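Local coordinates for thiol transferase (Phanerochaete chrysosporium, PDB 4F0B), which binds oxidized glutathione in a glutathione transferase fold and, as a Ure2p-type thiol transferase, probably catalyses glutathione-dependent chemistry, at residues Val10-Pro15 against Val41-Arg46; Ile65-Arg70 against Pro80-Ser85; Pro72-Glu77 against Ser85-Tyr90. All coordinates share one frame; numbering follows the deposited sequence.

Contact 1: Val10-Pro15 against Val41-Arg46. With GDS (oxidized glutathione disulfide), chain C.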
loop_
_atom_site.group_PDB
_atom_site.type_symbol
_atom_site.label_atom_id
_atom_site.label_comp_id
_atom_site.label_asym_id
_atom_site.label_seq_id
_atom_site.Cartn_x
_atom_site.Cartn_y
_atom_site.Cartn_z
ATOM N N VAL A 10 21.240 5.919 4.808
ATOM C CA VAL A 10 21.354 6.647 3.537
ATOM C C VAL A 10 19.962 6.697 2.909
ATOM O O VAL A 10 19.287 5.672 2.811
ATOM C CB VAL A 10 22.316 5.947 2.567
ATOM C CG1 VAL A 10 22.469 6.757 1.277
ATOM C CG2 VAL A 10 23.699 5.710 3.228
ATOM N N HIS A 11 19.501 7.898 2.546
ATOM C CA HIS A 11 18.175 8.093 1.965
ATOM C C HIS A 11 18.305 8.451 0.500
ATOM O O HIS A 11 18.842 9.529 0.190
ATOM C CB HIS A 11 17.478 9.248 2.694
ATOM C CG HIS A 11 16.045 9.452 2.274
ATOM N ND1 HIS A 11 15.458 10.696 2.295
ATOM C CD2 HIS A 11 15.089 8.595 1.818
ATOM C CE1 HIS A 11 14.193 10.599 1.908
ATOM N NE2 HIS A 11 13.947 9.337 1.595
ATOM N N TYR A 12 17.824 7.563 -0.380
ATOM C CA TYR A 12 17.831 7.788 -1.815
ATOM C C TYR A 12 16.480 8.381 -2.175
ATOM O O TYR A 12 15.438 7.719 -1.985
ATOM C CB TYR A 12 18.036 6.452 -2.545
ATOM C CG TYR A 12 19.373 5.819 -2.245
ATOM C CD1 TYR A 12 20.499 6.107 -3.028
ATOM C CD2 TYR A 12 19.531 4.942 -1.160
ATOM C CE1 TYR A 12 21.743 5.544 -2.754
ATOM C CE2 TYR A 12 20.788 4.382 -0.867
ATOM C CZ TYR A 12 21.876 4.686 -1.683
ATOM O OH TYR A 12 23.113 4.170 -1.446
ATOM N N THR A 13 16.486 9.627 -2.651
ATOM C CA THR A 13 15.222 10.337 -2.739
ATOM C C THR A 13 15.202 11.387 -3.842
ATOM O O THR A 13 16.176 11.565 -4.583
ATOM C CB THR A 13 14.904 10.946 -1.363
ATOM O OG1 THR A 13 13.512 11.265 -1.335
ATOM C CG2 THR A 13 15.745 12.183 -1.073
ATOM N N ALA A 14 14.059 12.084 -3.931
ATOM C CA ALA A 14 13.860 13.212 -4.844
ATOM C C ALA A 14 12.754 14.050 -4.233
ATOM O O ALA A 14 11.988 13.547 -3.401
ATOM C CB ALA A 14 13.475 12.720 -6.258
ATOM N N PRO A 15 12.664 15.315 -4.611
ATOM C CA PRO A 15 11.678 16.209 -3.973
ATOM C C PRO A 15 10.292 16.005 -4.545
ATOM O O PRO A 15 9.903 16.699 -5.485
ATOM C CB PRO A 15 12.210 17.617 -4.275
ATOM C CG PRO A 15 12.999 17.429 -5.589
ATOM C CD PRO A 15 13.632 16.040 -5.460
ATOM N N VAL A 41 20.998 11.030 -0.934
ATOM C CA VAL A 41 21.438 10.849 -2.324
ATOM C C VAL A 41 20.259 11.258 -3.169
ATOM O O VAL A 41 19.233 10.570 -3.189
ATOM C CB VAL A 41 21.837 9.403 -2.620
ATOM C CG1 VAL A 41 22.213 9.251 -4.100
ATOM C CG2 VAL A 41 22.999 8.992 -1.729
ATOM N N LYS A 42 20.407 12.361 -3.889
ATOM C CA LYS A 42 19.358 12.863 -4.745
ATOM C C LYS A 42 19.378 12.124 -6.113
ATOM O O LYS A 42 20.364 12.138 -6.837
ATOM C CB LYS A 42 19.498 14.383 -4.893
ATOM C CG LYS A 42 18.289 15.027 -5.543
ATOM C CD LYS A 42 18.486 16.530 -5.664
ATOM C CE LYS A 42 17.235 17.199 -6.203
ATOM N NZ LYS A 42 17.519 18.628 -6.549
ATOM N N MET A 43 18.277 11.466 -6.439
ATOM C CA MET A 43 18.193 10.595 -7.603
ATOM C C MET A 43 17.351 11.235 -8.677
ATOM O O MET A 43 16.279 11.791 -8.385
ATOM C CB MET A 43 17.558 9.233 -7.229
ATOM C CG MET A 43 18.336 8.512 -6.153
ATOM S SD MET A 43 19.810 7.704 -6.809
ATOM C CE MET A 43 19.063 6.397 -7.769
ATOM N N SER A 44 17.804 11.143 -9.919
ATOM C CA SER A 44 16.930 11.477 -11.038
ATOM C C SER A 44 15.833 10.453 -11.199
ATOM O O SER A 44 16.093 9.249 -11.196
ATOM C CB SER A 44 17.733 11.561 -12.329
ATOM O OG SER A 44 16.798 11.542 -13.411
ATOM N N ILE A 45 14.609 10.950 -11.322
ATOM C CA ILE A 45 13.440 10.100 -11.567
ATOM C C ILE A 45 12.949 10.295 -12.991
ATOM O O ILE A 45 11.833 9.889 -13.316
ATOM C CB ILE A 45 12.274 10.399 -10.583
ATOM C CG1 ILE A 45 11.834 11.847 -10.737
ATOM C CG2 ILE A 45 12.739 10.089 -9.168
ATOM C CD1 ILE A 45 10.500 12.166 -10.036
ATOM N N ARG A 46 13.774 10.906 -13.847
ATOM C CA ARG A 46 13.345 11.198 -15.221
ATOM C C ARG A 46 13.775 10.111 -16.196
ATOM O O ARG A 46 14.965 9.735 -16.245
ATOM C CB ARG A 46 13.958 12.518 -15.698
ATOM C CG ARG A 46 13.755 13.664 -14.745
ATOM C CD ARG A 46 14.039 14.959 -15.423
ATOM N NE ARG A 46 15.300 14.945 -16.155
ATOM C CZ ARG A 46 15.561 15.771 -17.165
ATOM N NH1 ARG A 46 16.717 15.696 -17.809
ATOM N NH2 ARG A 46 14.632 16.637 -17.570
HETATM N N1 GDS C . 4.760 2.856 -3.988
HETATM C CA1 GDS C . 6.066 3.585 -4.061
HETATM C C1 GDS C . 6.358 4.176 -2.655
HETATM O OE1 GDS C . 5.392 4.447 -1.909
HETATM O OE2 GDS C . 7.553 4.331 -2.340
HETATM C CB1 GDS C . 5.948 4.742 -5.066
HETATM C CG1 GDS C . 7.291 5.464 -5.276
HETATM C CD1 GDS C . 7.192 6.369 -6.497
HETATM O O1 GDS C . 6.187 6.529 -7.177
HETATM N N2 GDS C . 8.374 6.976 -6.851
HETATM C CA2 GDS C . 8.484 7.897 -7.989
HETATM C C2 GDS C . 9.636 7.466 -8.869
HETATM O O2 GDS C . 10.731 7.083 -8.382
HETATM C CB2 GDS C . 8.755 9.339 -7.565
HETATM S SG2 GDS C . 7.564 10.022 -6.410
HETATM N N3 GDS C . 9.389 7.552 -10.190
HETATM C CA3 GDS C . 10.446 7.197 -11.143
HETATM C C3 GDS C . 9.986 6.250 -12.188
HETATM O OE3 GDS C . 10.852 5.878 -13.005
HETATM O OE4 GDS C . 8.786 5.863 -12.185
HETATM N N4 GDS C . 3.490 7.488 -7.544
HETATM C CA4 GDS C . 2.304 6.698 -7.262
HETATM C C4 GDS C . 2.231 6.159 -5.795
HETATM O OE5 GDS C . 2.860 6.741 -4.887
HETATM O OE6 GDS C . 1.520 5.152 -5.636
HETATM C C5 GDS C . 3.421 8.496 -8.418
HETATM O O5 GDS C . 2.359 8.794 -9.014
HETATM C CA5 GDS C . 4.704 9.264 -8.684
HETATM N N5 GDS C . 4.787 9.616 -10.122
HETATM C CB5 GDS C . 4.660 10.505 -7.765
HETATM S SG5 GDS C . 6.225 11.372 -7.783
HETATM C CA6 GDS C . 5.896 7.198 -13.397
HETATM C C6 GDS C . 4.495 7.172 -14.040
HETATM O OE7 GDS C . 3.500 7.066 -13.289
HETATM O OE8 GDS C . 4.449 7.200 -15.296
HETATM N N6 GDS C . 6.783 6.384 -14.224
HETATM C CB6 GDS C . 6.434 8.662 -13.315
HETATM C CG6 GDS C . 5.687 9.631 -12.352
HETATM C CD6 GDS C . 5.808 9.176 -10.926
HETATM O O6 GDS C . 6.687 8.452 -10.483
#
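Val41 lies alongside the ring of Tyr12, the two side chains pointing the same way, with Val41 CB 3.6 Å from Tyr12 CD1. They belong to the parallel strands 9-13 and 38-42, joined through helix 20-33 as the beta-alpha-beta unit that opens the thioredoxin-like domain of a glutathione transferase. Branching at CB suits valine to this place: CG1 and CG2 both rest against the tyrosine ring, and CG2 also reaches Val10 CG1 at 3.8 Å. Met43 SD comes up at the edge of the same ring, 4.2 Å from Tyr12 CD1, placed there by the bend of the thioether chain at chi2 (-78°). In the backbone Tyr12 is bridged with Val41 and Thr13 with Lys42: Val41 N donates to His11 O and Thr13 N to Val41 O, after which Met43 N donates to Thr13 O at 2.8 Å, nearly straight, one residue past the strand. On the other face of the sheet Thr13 OG1 turns to Gly19 O. Beyond the strand ends the small Ala14 CB meets Ile45 CG2 at 4.0 Å, and that same methyl of Ile45 lies 3.7 Å from O2 of the glutathione disulfide.

Contact 2: Ile65-Arg70 against Pro80-Ser85. With GDS (oxidized glutathione disulfide), chain C.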
loop_
_atom_site.group_PDB
_atom_site.type_symbol
_atom_site.label_atom_id
_atom_site.label_comp_id
_atom_site.label_asym_id
_atom_site.label_seq_id
_atom_site.Cartn_x
_atom_site.Cartn_y
_atom_site.Cartn_z
ATOM N N ILE A 65 19.071 -2.073 -4.365
ATOM C CA ILE A 65 18.503 -1.473 -3.166
ATOM C C ILE A 65 16.995 -1.416 -3.319
ATOM O O ILE A 65 16.259 -1.807 -2.403
ATOM C CB ILE A 65 19.078 -0.076 -2.957
ATOM C CG1 ILE A 65 20.583 -0.196 -2.644
ATOM C CG2 ILE A 65 18.363 0.661 -1.812
ATOM C CD1 ILE A 65 21.363 1.135 -2.779
ATOM N N CYS A 66 16.525 -0.962 -4.477
ATOM C CA CYS A 66 15.079 -0.888 -4.741
ATOM C C CYS A 66 14.779 -1.610 -6.046
ATOM O O CYS A 66 15.015 -1.063 -7.125
ATOM C CB CYS A 66 14.595 0.549 -4.870
ATOM S SG CYS A 66 12.816 0.621 -5.200
ATOM N N PRO A 67 14.276 -2.842 -5.968
ATOM C CA PRO A 67 14.077 -3.616 -7.216
ATOM C C PRO A 67 13.036 -3.005 -8.150
ATOM O O PRO A 67 13.035 -3.312 -9.344
ATOM C CB PRO A 67 13.651 -5.004 -6.728
ATOM C CG PRO A 67 13.288 -4.846 -5.285
ATOM C CD PRO A 67 14.013 -3.617 -4.744
ATOM N N ASN A 68 12.180 -2.129 -7.625
ATOM C CA ASN A 68 11.203 -1.440 -8.419
ATOM C C ASN A 68 11.769 -0.256 -9.192
ATOM O O ASN A 68 11.080 0.303 -10.031
ATOM C CB ASN A 68 10.075 -0.960 -7.492
ATOM C CG ASN A 68 8.825 -0.489 -8.239
ATOM O OD1 ASN A 68 8.416 -1.063 -9.254
ATOM N ND2 ASN A 68 8.173 0.532 -7.691
ATOM N N GLY A 69 13.017 0.138 -8.906
ATOM C CA GLY A 69 13.584 1.273 -9.627
ATOM C C GLY A 69 12.841 2.582 -9.414
ATOM O O GLY A 69 12.566 3.300 -10.363
ATOM N N ARG A 70 12.515 2.882 -8.154
ATOM C CA ARG A 70 11.809 4.128 -7.808
ATOM C C ARG A 70 12.344 4.617 -6.459
ATOM O O ARG A 70 12.913 3.836 -5.677
ATOM C CB ARG A 70 10.297 3.902 -7.670
ATOM C CG ARG A 70 9.610 3.635 -9.008
ATOM C CD ARG A 70 8.121 4.052 -8.943
ATOM N NE ARG A 70 7.443 3.727 -10.161
ATOM C CZ ARG A 70 6.155 3.929 -10.348
ATOM N NH1 ARG A 70 5.433 4.462 -9.372
ATOM N NH2 ARG A 70 5.597 3.560 -11.509
ATOM N N PRO A 80 18.664 -2.847 2.984
ATOM C CA PRO A 80 17.845 -1.965 2.138
ATOM C C PRO A 80 16.357 -2.022 2.482
ATOM O O PRO A 80 15.822 -3.074 2.842
ATOM C CB PRO A 80 18.081 -2.531 0.719
ATOM C CG PRO A 80 18.269 -4.022 0.949
ATOM C CD PRO A 80 18.984 -4.128 2.305
ATOM N N VAL A 81 15.689 -0.876 2.371
ATOM C CA VAL A 81 14.233 -0.836 2.525
ATOM C C VAL A 81 13.671 0.052 1.432
ATOM O O VAL A 81 14.090 1.217 1.273
ATOM C CB VAL A 81 13.802 -0.254 3.919
ATOM C CG1 VAL A 81 12.299 -0.424 4.087
ATOM C CG2 VAL A 81 14.555 -0.940 5.070
ATOM N N PHE A 82 12.710 -0.479 0.682
ATOM C CA PHE A 82 12.007 0.328 -0.325
ATOM C C PHE A 82 10.515 0.355 0.014
ATOM O O PHE A 82 10.058 -0.408 0.902
ATOM C CB PHE A 82 12.310 -0.131 -1.790
ATOM C CG PHE A 82 11.689 -1.459 -2.178
ATOM C CD1 PHE A 82 12.222 -2.655 -1.733
ATOM C CD2 PHE A 82 10.601 -1.499 -3.043
ATOM C CE1 PHE A 82 11.641 -3.884 -2.095
ATOM C CE2 PHE A 82 10.022 -2.730 -3.413
ATOM C CZ PHE A 82 10.547 -3.905 -2.943
ATOM N N GLU A 83 9.797 1.259 -0.666
ATOM C CA GLU A 83 8.369 1.618 -0.465
ATOM C C GLU A 83 8.207 2.561 0.726
ATOM O O GLU A 83 8.480 2.185 1.880
ATOM C CB GLU A 83 7.461 0.384 -0.282
ATOM C CG GLU A 83 7.422 -0.527 -1.505
ATOM C CD GLU A 83 6.665 0.077 -2.684
ATOM O OE1 GLU A 83 5.671 0.814 -2.446
ATOM O OE2 GLU A 83 7.063 -0.155 -3.841
ATOM N N THR A 84 7.779 3.793 0.427
ATOM C CA THR A 84 7.577 4.834 1.456
ATOM C C THR A 84 7.093 4.280 2.800
ATOM O O THR A 84 7.772 4.462 3.822
ATOM C CB THR A 84 6.527 5.896 1.005
ATOM O OG1 THR A 84 5.352 5.222 0.532
ATOM C CG2 THR A 84 7.109 6.797 -0.070
ATOM N N SER A 85 5.918 3.649 2.815
ATOM C CA SER A 85 5.285 3.252 4.073
ATOM C C SER A 85 6.093 2.224 4.817
ATOM O O SER A 85 6.187 2.270 6.073
ATOM C CB SER A 85 3.887 2.727 3.794
ATOM O OG SER A 85 3.146 3.761 3.140
HETATM N N1 GDS C . 4.760 2.856 -3.988
HETATM C CA1 GDS C . 6.066 3.585 -4.061
HETATM C C1 GDS C . 6.358 4.176 -2.655
HETATM O OE1 GDS C . 5.392 4.447 -1.909
HETATM O OE2 GDS C . 7.553 4.331 -2.340
HETATM C CB1 GDS C . 5.948 4.742 -5.066
HETATM C CG1 GDS C . 7.291 5.464 -5.276
HETATM C CD1 GDS C . 7.192 6.369 -6.497
HETATM O O1 GDS C . 6.187 6.529 -7.177
HETATM N N2 GDS C . 8.374 6.976 -6.851
HETATM C CA2 GDS C . 8.484 7.897 -7.989
HETATM C C2 GDS C . 9.636 7.466 -8.869
HETATM O O2 GDS C . 10.731 7.083 -8.382
HETATM C CB2 GDS C . 8.755 9.339 -7.565
HETATM S SG2 GDS C . 7.564 10.022 -6.410
HETATM N N3 GDS C . 9.389 7.552 -10.190
HETATM C CA3 GDS C . 10.446 7.197 -11.143
HETATM C C3 GDS C . 9.986 6.250 -12.188
HETATM O OE3 GDS C . 10.852 5.878 -13.005
HETATM O OE4 GDS C . 8.786 5.863 -12.185
HETATM N N4 GDS C . 3.490 7.488 -7.544
HETATM C CA4 GDS C . 2.304 6.698 -7.262
HETATM C C4 GDS C . 2.231 6.159 -5.795
HETATM O OE5 GDS C . 2.860 6.741 -4.887
HETATM O OE6 GDS C . 1.520 5.152 -5.636
HETATM C C5 GDS C . 3.421 8.496 -8.418
HETATM O O5 GDS C . 2.359 8.794 -9.014
HETATM C CA5 GDS C . 4.704 9.264 -8.684
HETATM N N5 GDS C . 4.787 9.616 -10.122
HETATM C CB5 GDS C . 4.660 10.505 -7.765
HETATM S SG5 GDS C . 6.225 11.372 -7.783
HETATM C CA6 GDS C . 5.896 7.198 -13.397
HETATM C C6 GDS C . 4.495 7.172 -14.040
HETATM O OE7 GDS C . 3.500 7.066 -13.289
HETATM O OE8 GDS C . 4.449 7.200 -15.296
HETATM N N6 GDS C . 6.783 6.384 -14.224
HETATM C CB6 GDS C . 6.434 8.662 -13.315
HETATM C CG6 GDS C . 5.687 9.631 -12.352
HETATM C CD6 GDS C . 5.808 9.176 -10.926
HETATM O O6 GDS C . 6.687 8.452 -10.483
HETATM O O HOH W 1 9.114 1.304 -5.018
#
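A chi1 of 71° puts CG of Phe82 between its backbone N and carbonyl carbon, on a side chain that leaves the backbone toward 65-70, while Cys66 SG, anti to its own backbone N (chi1 180°), reaches back to Phe82 CB at 3.5 Å. Pro67 CD sits over one face of the Phe82 ring, 3.7 Å from its centroid, a CH-pi contact offset toward the rim at CD1 and CE1. The proline crosses the phenylalanine at about a right angle, and its CG rests near CE1 and CZ. The sulfur of Cys66 stands oblique to the ring, 4.6 Å from the centroid. Residues 66-69 form a type I beta turn closed by Gly69 N to Cys66 O; its second position suits proline, and Gly69 takes a positive phi. In the thioredoxin-like domain this loop precedes strand 73-76 and faces the passage from strand 79-82 into helix 84-95, where the gamma-glutamyl end of glutathione is held. A water bridges Asn68 ND2, from which it accepts, and Glu83 OE2, to which it donates, whereas Asn68 OD1 is taken by Arg157 of the second subunit. Glu83 OE1 accepts from ligand N1 at 2.7 Å, and His123 also bonds this oxygen. Thr84 grips the neighbouring carboxylate twice, its backbone N meeting OE2 and its OG1 meeting OE1 at 2.6 Å, a pairing near the start of the helix that would probably favour a negative group. From the other segment, Arg70 NH1 donates to ligand O1 at 3.1 Å, the N-H...O angle of 139° well off straight.

Contact 3: Pro72-Glu77 against Ser85-Tyr90; sequences PAITHE and SAILLY
His76 ND1 and Tyr90 OH share a hydrogen bond of 2.7 Å, and the hydroxyl lies at the edge of the imidazole, near its plane. The rings meet rim to rim with their planes 67° apart. Beside them Ile74 CD1 touches Tyr90 CD2 at 4.0 Å, and Ile74 CG2 meets Ile87 CG2 at 3.9 Å as the two isoleucines slide past each other in opposite directions. Ile87 CD1 reaches back to Pro72 O, 3.5 Å away and just ahead of the strand, and to the proline ring. Isoleucine suits both places, since its branch at CB and its longer arm let one side chain touch several partners between strand and helix. CG of Tyr90 stands anti to the backbone N (chi1 -179°), on a side chain that leaves the helix toward the strand, and the hydroxyl has a second partner in Lys110 of the second subunit. A leucine in place of Tyr90 would probably leave His76 ND1 and that lysine without this mate. The bond before Pro72 is cis, as in the conserved cis-proline of the thioredoxin fold. The helical segment 85-90 runs 29° from strand 73-76, their axes 9.0 Å apart at closest approach; strand 9-13 borders that strand, and helix 109-139 meets helix 84-95 at Leu89.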
loop_
_atom_site.group_PDB
_atom_site.type_symbol
_atom_site.label_atom_id
_atom_site.label_comp_id
_atom_site.label_asym_id
_atom_site.label_seq_id
_atom_site.Cartn_x
_atom_site.Cartn_y
_atom_site.Cartn_z
ATOM N N PRO A 72 11.300 6.675 -2.769
ATOM C CA PRO A 72 12.522 6.605 -1.955
ATOM C C PRO A 72 12.904 5.190 -1.603
ATOM O O PRO A 72 12.129 4.226 -1.712
ATOM C CB PRO A 72 12.129 7.382 -0.678
ATOM C CG PRO A 72 10.625 7.041 -0.526
ATOM C CD PRO A 72 10.091 6.987 -1.964
ATOM N N ALA A 73 14.151 5.078 -1.172
ATOM C CA ALA A 73 14.642 3.867 -0.538
ATOM C C ALA A 73 15.659 4.292 0.490
ATOM O O ALA A 73 16.255 5.369 0.399
ATOM C CB ALA A 73 15.278 2.898 -1.561
ATOM N N ILE A 74 15.906 3.425 1.472
ATOM C CA ILE A 74 17.014 3.646 2.382
ATOM C C ILE A 74 17.904 2.443 2.494
ATOM O O ILE A 74 17.517 1.329 2.150
ATOM C CB ILE A 74 16.572 4.005 3.802
ATOM C CG1 ILE A 74 15.757 2.860 4.442
ATOM C CG2 ILE A 74 15.807 5.336 3.827
ATOM C CD1 ILE A 74 15.572 3.011 5.971
ATOM N N THR A 75 19.136 2.679 2.938
ATOM C CA THR A 75 19.911 1.590 3.545
ATOM C C THR A 75 20.204 1.947 4.968
ATOM O O THR A 75 20.424 3.105 5.297
ATOM C CB THR A 75 21.195 1.272 2.788
ATOM O OG1 THR A 75 22.025 2.443 2.721
ATOM C CG2 THR A 75 20.857 0.772 1.382
ATOM N N HIS A 76 20.194 0.944 5.831
ATOM C CA HIS A 76 20.529 1.137 7.228
ATOM C C HIS A 76 21.537 0.097 7.584
ATOM O O HIS A 76 21.232 -1.098 7.634
ATOM C CB HIS A 76 19.301 1.016 8.108
ATOM C CG HIS A 76 19.617 1.009 9.568
ATOM N ND1 HIS A 76 19.000 0.149 10.445
ATOM C CD2 HIS A 76 20.527 1.711 10.295
ATOM C CE1 HIS A 76 19.515 0.319 11.656
ATOM N NE2 HIS A 76 20.444 1.254 11.588
ATOM N N GLU A 77 22.749 0.589 7.821
ATOM C CA GLU A 77 23.913 -0.247 7.996
ATOM C C GLU A 77 23.939 -1.310 6.929
ATOM O O GLU A 77 24.171 -2.472 7.208
ATOM C CB GLU A 77 23.958 -0.831 9.413
ATOM C CG GLU A 77 24.130 0.277 10.458
ATOM C CD GLU A 77 24.428 -0.230 11.862
ATOM O OE1 GLU A 77 24.760 -1.422 12.018
ATOM O OE2 GLU A 77 24.321 0.567 12.815
ATOM N N SER A 85 5.918 3.649 2.815
ATOM C CA SER A 85 5.285 3.252 4.073
ATOM C C SER A 85 6.093 2.224 4.817
ATOM O O SER A 85 6.187 2.270 6.073
ATOM C CB SER A 85 3.887 2.727 3.794
ATOM O OG SER A 85 3.146 3.761 3.140
ATOM N N ALA A 86 6.761 1.314 4.075
ATOM C CA ALA A 86 7.608 0.287 4.701
ATOM C C ALA A 86 8.847 0.944 5.331
ATOM O O ALA A 86 9.336 0.514 6.398
ATOM C CB ALA A 86 8.033 -0.788 3.667
ATOM N N ILE A 87 9.374 1.979 4.676
ATOM C CA ILE A 87 10.514 2.745 5.212
ATOM C C ILE A 87 10.116 3.443 6.527
ATOM O O ILE A 87 10.859 3.381 7.523
ATOM C CB ILE A 87 10.990 3.777 4.202
ATOM C CG1 ILE A 87 11.555 3.067 2.949
ATOM C CG2 ILE A 87 12.060 4.685 4.840
ATOM C CD1 ILE A 87 11.709 3.978 1.728
ATOM N N LEU A 88 8.916 4.053 6.524
ATOM C CA LEU A 88 8.447 4.708 7.752
ATOM C C LEU A 88 8.337 3.698 8.891
ATOM O O LEU A 88 8.761 3.958 10.020
ATOM C CB LEU A 88 7.092 5.389 7.493
ATOM C CG LEU A 88 7.135 6.534 6.483
ATOM C CD1 LEU A 88 5.719 7.072 6.233
ATOM C CD2 LEU A 88 7.966 7.721 6.965
ATOM N N LEU A 89 7.737 2.549 8.605
ATOM C CA LEU A 89 7.592 1.501 9.630
ATOM C C LEU A 89 8.953 0.986 10.129
ATOM O O LEU A 89 9.138 0.795 11.324
ATOM C CB LEU A 89 6.748 0.345 9.081
ATOM C CG LEU A 89 5.262 0.734 8.963
ATOM C CD1 LEU A 89 4.601 -0.212 7.988
ATOM C CD2 LEU A 89 4.602 0.602 10.306
ATOM N N TYR A 90 9.893 0.758 9.216
ATOM C CA TYR A 90 11.223 0.297 9.606
ATOM C C TYR A 90 11.938 1.299 10.508
ATOM O O TYR A 90 12.511 0.944 11.533
ATOM C CB TYR A 90 12.086 0.103 8.359
ATOM C CG TYR A 90 13.472 -0.400 8.687
ATOM C CD1 TYR A 90 13.720 -1.773 8.820
ATOM C CD2 TYR A 90 14.537 0.485 8.903
ATOM C CE1 TYR A 90 15.003 -2.239 9.154
ATOM C CE2 TYR A 90 15.809 0.028 9.236
ATOM C CZ TYR A 90 16.038 -1.335 9.368
ATOM O OH TYR A 90 17.317 -1.792 9.690
#

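The three contacts tie together one four-stranded thioredoxin-like domain. Contact 1 joins contact 3 within the sheet, where Tyr12 N lies 2.8 Å from Ala73 O, a probable hydrogen bond between strands 9-13 and 73-76. Contact 3 passes on to contact 2 through Ile74 N, 2.9 Å from Val81 O, and the two share Ser85; their centres are about 8 Å apart. Contacts 1 and 2, about 11 Å apart between centres, meet where Tyr12 OH packs on Ile65 CD1. Both border the glutathione disulfide, Ile45 from one and Arg70, Glu83 and Thr84 from the other, and Pro72 of contact 3 also lines the pocket. Contacts 2 and 3 also touch the second subunit.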